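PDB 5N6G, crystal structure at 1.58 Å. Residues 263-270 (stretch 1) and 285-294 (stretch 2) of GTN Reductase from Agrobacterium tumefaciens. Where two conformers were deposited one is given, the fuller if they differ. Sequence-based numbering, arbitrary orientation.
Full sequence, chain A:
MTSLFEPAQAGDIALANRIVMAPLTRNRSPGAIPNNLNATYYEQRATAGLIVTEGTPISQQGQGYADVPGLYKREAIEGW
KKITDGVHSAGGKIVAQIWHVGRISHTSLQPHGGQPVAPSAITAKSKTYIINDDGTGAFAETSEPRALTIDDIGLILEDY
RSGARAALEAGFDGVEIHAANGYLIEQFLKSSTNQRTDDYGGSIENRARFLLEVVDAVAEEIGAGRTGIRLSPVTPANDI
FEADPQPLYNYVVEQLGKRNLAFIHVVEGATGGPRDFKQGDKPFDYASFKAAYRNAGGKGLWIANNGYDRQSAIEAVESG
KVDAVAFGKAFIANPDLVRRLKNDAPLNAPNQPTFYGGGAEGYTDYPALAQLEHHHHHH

Stretch 1 263-270: FIHVVEGA
Stretch 2 (285-294) DYASFKAAYR

A buried strand packs against an antiparallel helix through a small, mostly apolar contact of aromatic and branched aliphatic side chains, fastened at one end by a single hydrogen bond from a backbone amide to a tyrosine hydroxyl.

The strand covers 263-267 and continues as loop through 270; the helix begins at Y286 and runs on past R294. Their N-to-C directions differ by 165°, with the axes 11.7 Å apart at closest approach. Register is set by I264 CA to Y293 CA at 9.2 Å and E268 CA to Y286 CA at 7.7 Å, so the start of the helix lies beside the end of the strand. Together the stretches bury 302 Å².

Strand alternation selects the inward residues. I264 and V266, with phi/psi near -118/126 and -115/128, point CA-to-CB toward the helix, while F263 and V267 point away. On the helix, Y286, F289 and Y293 point toward the strand; their spacing of three and four residues keeps them on one side of the helix.

At the far end, I264 (chi1 m, chi2 m) lays CG1 over one face of the Y293 ring, 3.8 Å from the centroid and 20° off the normal, a CH-pi contact whose closest pair is I264 CG1 to Y293 CZ at 3.6 Å. Y293 takes chi1 t, chi2 66°; its hydroxyl is hydrogen-bonded elsewhere in the structure, so this tyrosine can be buried without an unsatisfied polar group. In the middle, V266 (chi1 p) sets CG2 at the edges of two rings, 3.8 Å from F289 CE2 and 4.4 Å from Y286 CD1. F289, with chi1 t and chi2 57°, is purely apolar and suits this buried site.

Y286 gives up the most surface, 77 Å². With chi1 m and chi2 -90° its ring reaches along the strand's end, E268 CB lying over one face and E268 CG 4.0 Å from Y286 CD1. E268 (chi1 m, chi2 t) thus packs its aliphatic part on the ring. Beyond it, G269 N donates to Y286 OH at 2.9 Å, with an N-H...O angle of 133°. G269 adopts phi/psi 96/-162, where a CB would jam against the preceding carbonyl oxygen; the backbone itself calls for glycine.

The helix start is secured by D285 (chi1 t), the N-cap, whose OD1 accepts from S288 N at 3.0 Å. Backbone bonds follow, including F289 N to D285 O at 3.1 Å and K290 N to Y286 O at 3.0 Å.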

ATOM      1  N   PHE A 263      -4.781   4.799 -10.898  1.00 13.46           N
ATOM      2  CA  PHE A 263      -3.566   5.441 -10.416  1.00 15.50           C
ATOM      3  C   PHE A 263      -2.453   4.422 -10.243  1.00 16.38           C
ATOM      4  O   PHE A 263      -2.684   3.228 -10.013  1.00 15.61           O
ATOM      5  CB  PHE A 263      -3.791   6.219  -9.096  1.00 16.59           C
ATOM      6  CG  PHE A 263      -4.239   5.372  -7.920  1.00 13.63           C
ATOM      7  CD1 PHE A 263      -5.597   5.156  -7.697  1.00 15.67           C
ATOM      8  CD2 PHE A 263      -3.318   4.813  -7.035  1.00 18.58           C
ATOM      9  CE1 PHE A 263      -6.040   4.385  -6.617  1.00 19.33           C
ATOM     10  CE2 PHE A 263      -3.759   4.045  -5.945  1.00 18.15           C
ATOM     11  CZ  PHE A 263      -5.109   3.834  -5.745  1.00 18.39           C
ATOM     12  N   ILE A 264      -1.228   4.942 -10.362  1.00 13.20           N
ATOM     13  CA  ILE A 264       0.005   4.253 -10.014  1.00 12.79           C
ATOM     14  C   ILE A 264       0.647   5.057  -8.895  1.00 12.41           C
ATOM     15  O   ILE A 264       0.861   6.266  -9.044  1.00 15.25           O
ATOM     16  CB  ILE A 264       0.988   4.167 -11.203  1.00 16.18           C
ATOM     17  CG1 ILE A 264       0.287   3.713 -12.498  1.00 17.41           C
ATOM     18  CG2 ILE A 264       2.193   3.296 -10.819  1.00 16.92           C
ATOM     19  CD1 ILE A 264      -0.237   2.285 -12.455  1.00 19.36           C
ATOM     20  N   HIS A 265       0.960   4.393  -7.789  1.00 12.49           N
ATOM     21  CA  HIS A 265       1.575   5.010  -6.627  1.00 12.49           C
ATOM     22  C   HIS A 265       2.975   4.440  -6.482  1.00 16.20           C
ATOM     23  O   HIS A 265       3.136   3.232  -6.274  1.00 15.32           O
ATOM     24  CB  HIS A 265       0.710   4.734  -5.394  1.00 14.61           C
ATOM     25  CG  HIS A 265       1.169   5.384  -4.137  1.00 16.91           C
ATOM     26  ND1 HIS A 265       0.427   5.314  -2.983  1.00 19.13           N
ATOM     27  CD2 HIS A 265       2.279   6.093  -3.826  1.00 18.40           C
ATOM     28  CE1 HIS A 265       1.045   5.969  -2.018  1.00 21.30           C
ATOM     29  NE2 HIS A 265       2.172   6.451  -2.499  1.00 17.26           N
ATOM     30  N   VAL A 266       3.990   5.291  -6.616  1.00 13.89           N
ATOM     31  CA  VAL A 266       5.379   4.846  -6.670  0.56 14.50           C
ATOM     32  C   VAL A 266       6.147   5.369  -5.464  1.00 20.07           C
ATOM     33  O   VAL A 266       6.143   6.577  -5.184  1.00 16.61           O
ATOM     34  CB  VAL A 266       6.057   5.285  -7.983  0.56 15.69           C
ATOM     35  CG1 VAL A 266       6.042   6.797  -8.138  0.56 24.43           C
ATOM     36  CG2 VAL A 266       7.483   4.761  -8.060  0.56 20.93           C
ATOM     37  N   VAL A 267       6.826   4.454  -4.774  1.00 15.95           N
ATOM     38  CA  VAL A 267       7.803   4.769  -3.734  1.00 14.52           C
ATOM     39  C   VAL A 267       9.136   4.988  -4.427  1.00 14.64           C
ATOM     40  O   VAL A 267       9.687   4.068  -5.048  1.00 17.69           O
ATOM     41  CB  VAL A 267       7.908   3.635  -2.698  1.00 13.57           C
ATOM     42  CG1 VAL A 267       8.970   3.947  -1.640  1.00 17.12           C
ATOM     43  CG2 VAL A 267       6.553   3.359  -2.035  1.00 15.85           C
ATOM     44  N   GLU A 268       9.679   6.191  -4.292  1.00 15.26           N
ATOM     45  CA  GLU A 268      10.931   6.566  -4.923  1.00 16.74           C
ATOM     46  C   GLU A 268      12.063   6.356  -3.924  1.00 18.96           C
ATOM     47  O   GLU A 268      12.221   7.133  -2.977  1.00 19.03           O
ATOM     48  CB  GLU A 268      10.852   8.013  -5.406  1.00 17.82           C
ATOM     49  CG  GLU A 268       9.756   8.181  -6.455  1.00 21.06           C
ATOM     50  CD  GLU A 268       9.511   9.624  -6.873  1.00 27.43           C
ATOM     51  OE1 GLU A 268       9.601  10.547  -6.025  1.00 24.98           O
ATOM     52  OE2 GLU A 268       9.206   9.819  -8.066  1.00 23.73           O
ATOM     53  N   GLY A 269      12.851   5.311  -4.139  1.00 17.37           N
ATOM     54  CA  GLY A 269      13.953   4.999  -3.253  1.00 16.26           C
ATOM     55  C   GLY A 269      13.621   3.957  -2.205  1.00 15.95           C
ATOM     56  O   GLY A 269      12.665   3.191  -2.309  1.00 16.96           O
ATOM     57  N   ALA A 270      14.462   3.921  -1.175  1.00 16.19           N
ATOM     58  CA  ALA A 270      14.200   3.032  -0.051  1.00 16.92           C
ATOM     59  C   ALA A 270      13.039   3.580   0.769  1.00 17.08           C
ATOM     60  O   ALA A 270      13.022   4.760   1.125  1.00 21.41           O
ATOM     61  CB  ALA A 270      15.456   2.892   0.808  1.00 16.94           C
ATOM     62  N   ASP A 285      16.008   4.795 -13.074  1.00 16.21           N
ATOM     63  CA  ASP A 285      15.597   5.998 -13.799  1.00 16.68           C
ATOM     64  C   ASP A 285      14.074   6.101 -13.676  1.00 18.82           C
ATOM     65  O   ASP A 285      13.333   5.396 -14.364  1.00 17.57           O
ATOM     66  CB  ASP A 285      16.080   5.896 -15.243  1.00 16.95           C
ATOM     67  CG  ASP A 285      15.794   7.140 -16.056  1.00 22.42           C
ATOM     68  OD1 ASP A 285      14.895   7.937 -15.692  1.00 23.64           O
ATOM     69  OD2 ASP A 285      16.470   7.288 -17.094  1.00 29.22           O
ATOM     70  N   TYR A 286      13.599   6.964 -12.771  1.00 17.10           N
ATOM     71  CA  TYR A 286      12.161   7.080 -12.547  1.00 14.67           C
ATOM     72  C   TYR A 286      11.449   7.790 -13.699  1.00 15.18           C
ATOM     73  O   TYR A 286      10.261   7.535 -13.925  1.00 17.77           O
ATOM     74  CB  TYR A 286      11.901   7.803 -11.228  1.00 18.23           C
ATOM     75  CG  TYR A 286      12.336   6.971 -10.049  1.00 15.30           C
ATOM     76  CD1 TYR A 286      11.462   6.097  -9.441  1.00 16.61           C
ATOM     77  CD2 TYR A 286      13.655   7.017  -9.589  1.00 19.66           C
ATOM     78  CE1 TYR A 286      11.865   5.294  -8.369  1.00 16.39           C
ATOM     79  CE2 TYR A 286      14.061   6.214  -8.524  1.00 18.70           C
ATOM     80  CZ  TYR A 286      13.167   5.376  -7.922  1.00 18.48           C
ATOM     81  OH  TYR A 286      13.590   4.588  -6.857  1.00 19.46           O
ATOM     82  N   ALA A 287      12.134   8.668 -14.428  1.00 16.45           N
ATOM     83  CA  ALA A 287      11.539   9.259 -15.633  1.00 18.55           C
ATOM     84  C   ALA A 287      11.308   8.215 -16.722  1.00 18.58           C
ATOM     85  O   ALA A 287      10.294   8.260 -17.428  1.00 18.84           O
ATOM     86  CB  ALA A 287      12.429  10.377 -16.157  1.00 23.89           C
ATOM     87  N   SER A 288      12.268   7.303 -16.911  1.00 16.41           N
ATOM     88  CA  SER A 288      12.126   6.238 -17.902  1.00 17.63           C
ATOM     89  C   SER A 288      10.978   5.314 -17.527  1.00 16.93           C
ATOM     90  O   SER A 288      10.210   4.847 -18.385  1.00 16.16           O
ATOM     91  CB  SER A 288      13.444   5.455 -17.983  1.00 26.23           C
ATOM     92  OG  SER A 288      13.305   4.273 -18.756  1.00 27.33           O
ATOM     93  N   PHE A 289      10.860   5.043 -16.234  1.00 16.98           N
ATOM     94  CA  PHE A 289       9.789   4.222 -15.685  1.00 13.73           C
ATOM     95  C   PHE A 289       8.425   4.846 -15.953  1.00 14.17           C
ATOM     96  O   PHE A 289       7.507   4.180 -16.462  1.00 14.12           O
ATOM     97  CB  PHE A 289      10.078   4.054 -14.188  1.00 15.17           C
ATOM     98  CG  PHE A 289       9.065   3.294 -13.399  1.00 13.63           C
ATOM     99  CD1 PHE A 289       8.695   1.992 -13.728  1.00 14.56           C
ATOM    100  CD2 PHE A 289       8.514   3.867 -12.258  1.00 18.62           C
ATOM    101  CE1 PHE A 289       7.787   1.301 -12.948  1.00 14.88           C
ATOM    102  CE2 PHE A 289       7.608   3.186 -11.485  1.00 21.21           C
ATOM    103  CZ  PHE A 289       7.241   1.903 -11.825  1.00 14.79           C
ATOM    104  N   LYS A 290       8.276   6.138 -15.643  1.00 16.13           N
ATOM    105  CA  LYS A 290       7.018   6.816 -15.928  1.00 13.45           C
ATOM    106  C   LYS A 290       6.741   6.856 -17.420  1.00 13.06           C
ATOM    107  O   LYS A 290       5.591   6.687 -17.848  1.00 15.30           O
ATOM    108  CB  LYS A 290       7.033   8.239 -15.375  1.00 15.11           C
ATOM    109  CG  LYS A 290       5.711   8.958 -15.585  1.00 16.56           C
ATOM    110  CD  LYS A 290       5.742  10.343 -14.985  1.00 22.00           C
ATOM    111  CE  LYS A 290       4.373  11.004 -15.121  1.00 22.37           C
ATOM    112  NZ  LYS A 290       4.430  12.462 -14.865  1.00 22.78           N
ATOM    113  N   ALA A 291       7.779   7.069 -18.235  1.00 14.56           N
ATOM    114  CA  ALA A 291       7.564   7.092 -19.679  1.00 16.68           C
ATOM    115  C   ALA A 291       7.115   5.740 -20.204  1.00 16.83           C
ATOM    116  O   ALA A 291       6.344   5.681 -21.169  1.00 16.97           O
ATOM    117  CB  ALA A 291       8.823   7.540 -20.406  1.00 18.45           C
ATOM    118  N   ALA A 292       7.568   4.639 -19.580  1.00 14.60           N
ATOM    119  CA  ALA A 292       7.129   3.316 -20.028  1.00 13.68           C
ATOM    120  C   ALA A 292       5.629   3.159 -19.814  1.00 16.40           C
ATOM    121  O   ALA A 292       4.934   2.542 -20.626  1.00 17.34           O
ATOM    122  CB  ALA A 292       7.893   2.235 -19.279  1.00 14.53           C
ATOM    123  N   TYR A 293       5.120   3.729 -18.728  1.00 14.53           N
ATOM    124  CA  TYR A 293       3.691   3.686 -18.468  1.00 13.00           C
ATOM    125  C   TYR A 293       2.942   4.566 -19.461  1.00 13.32           C
ATOM    126  O   TYR A 293       1.976   4.123 -20.098  1.00 14.50           O
ATOM    127  CB  TYR A 293       3.413   4.138 -17.037  1.00 11.89           C
ATOM    128  CG  TYR A 293       1.954   4.149 -16.659  1.00 12.67           C
ATOM    129  CD1 TYR A 293       1.213   2.961 -16.591  1.00 14.33           C
ATOM    130  CD2 TYR A 293       1.321   5.326 -16.346  1.00 12.01           C
ATOM    131  CE1 TYR A 293      -0.108   2.973 -16.231  1.00 14.58           C
ATOM    132  CE2 TYR A 293      -0.024   5.345 -15.976  1.00 13.43           C
ATOM    133  CZ  TYR A 293      -0.725   4.165 -15.922  1.00 12.92           C
ATOM    134  OH  TYR A 293      -2.062   4.189 -15.575  1.00 15.10           O
ATOM    135  N   ARG A 294       3.353   5.837 -19.587  1.00 13.96           N
ATOM    136  CA  ARG A 294       2.641   6.768 -20.464  1.00 15.25           C
ATOM    137  C   ARG A 294       2.687   6.317 -21.917  1.00 17.37           C
ATOM    138  O   ARG A 294       1.694   6.446 -22.662  1.00 16.99           O
ATOM    139  CB  ARG A 294       3.237   8.172 -20.334  1.00 15.72           C
ATOM    140  CG  ARG A 294       2.978   8.825 -18.998  1.00 14.84           C
ATOM    141  CD  ARG A 294       1.527   9.202 -18.821  1.00 19.32           C
ATOM    142  NE  ARG A 294       1.332   9.974 -17.595  1.00 18.69           N
ATOM    143  CZ  ARG A 294       0.455   9.691 -16.640  1.00 18.66           C
ATOM    144  NH1 ARG A 294      -0.365   8.651 -16.753  1.00 17.28           N
ATOM    145  NH2 ARG A 294       0.378  10.468 -15.567  1.00 21.49           N
TER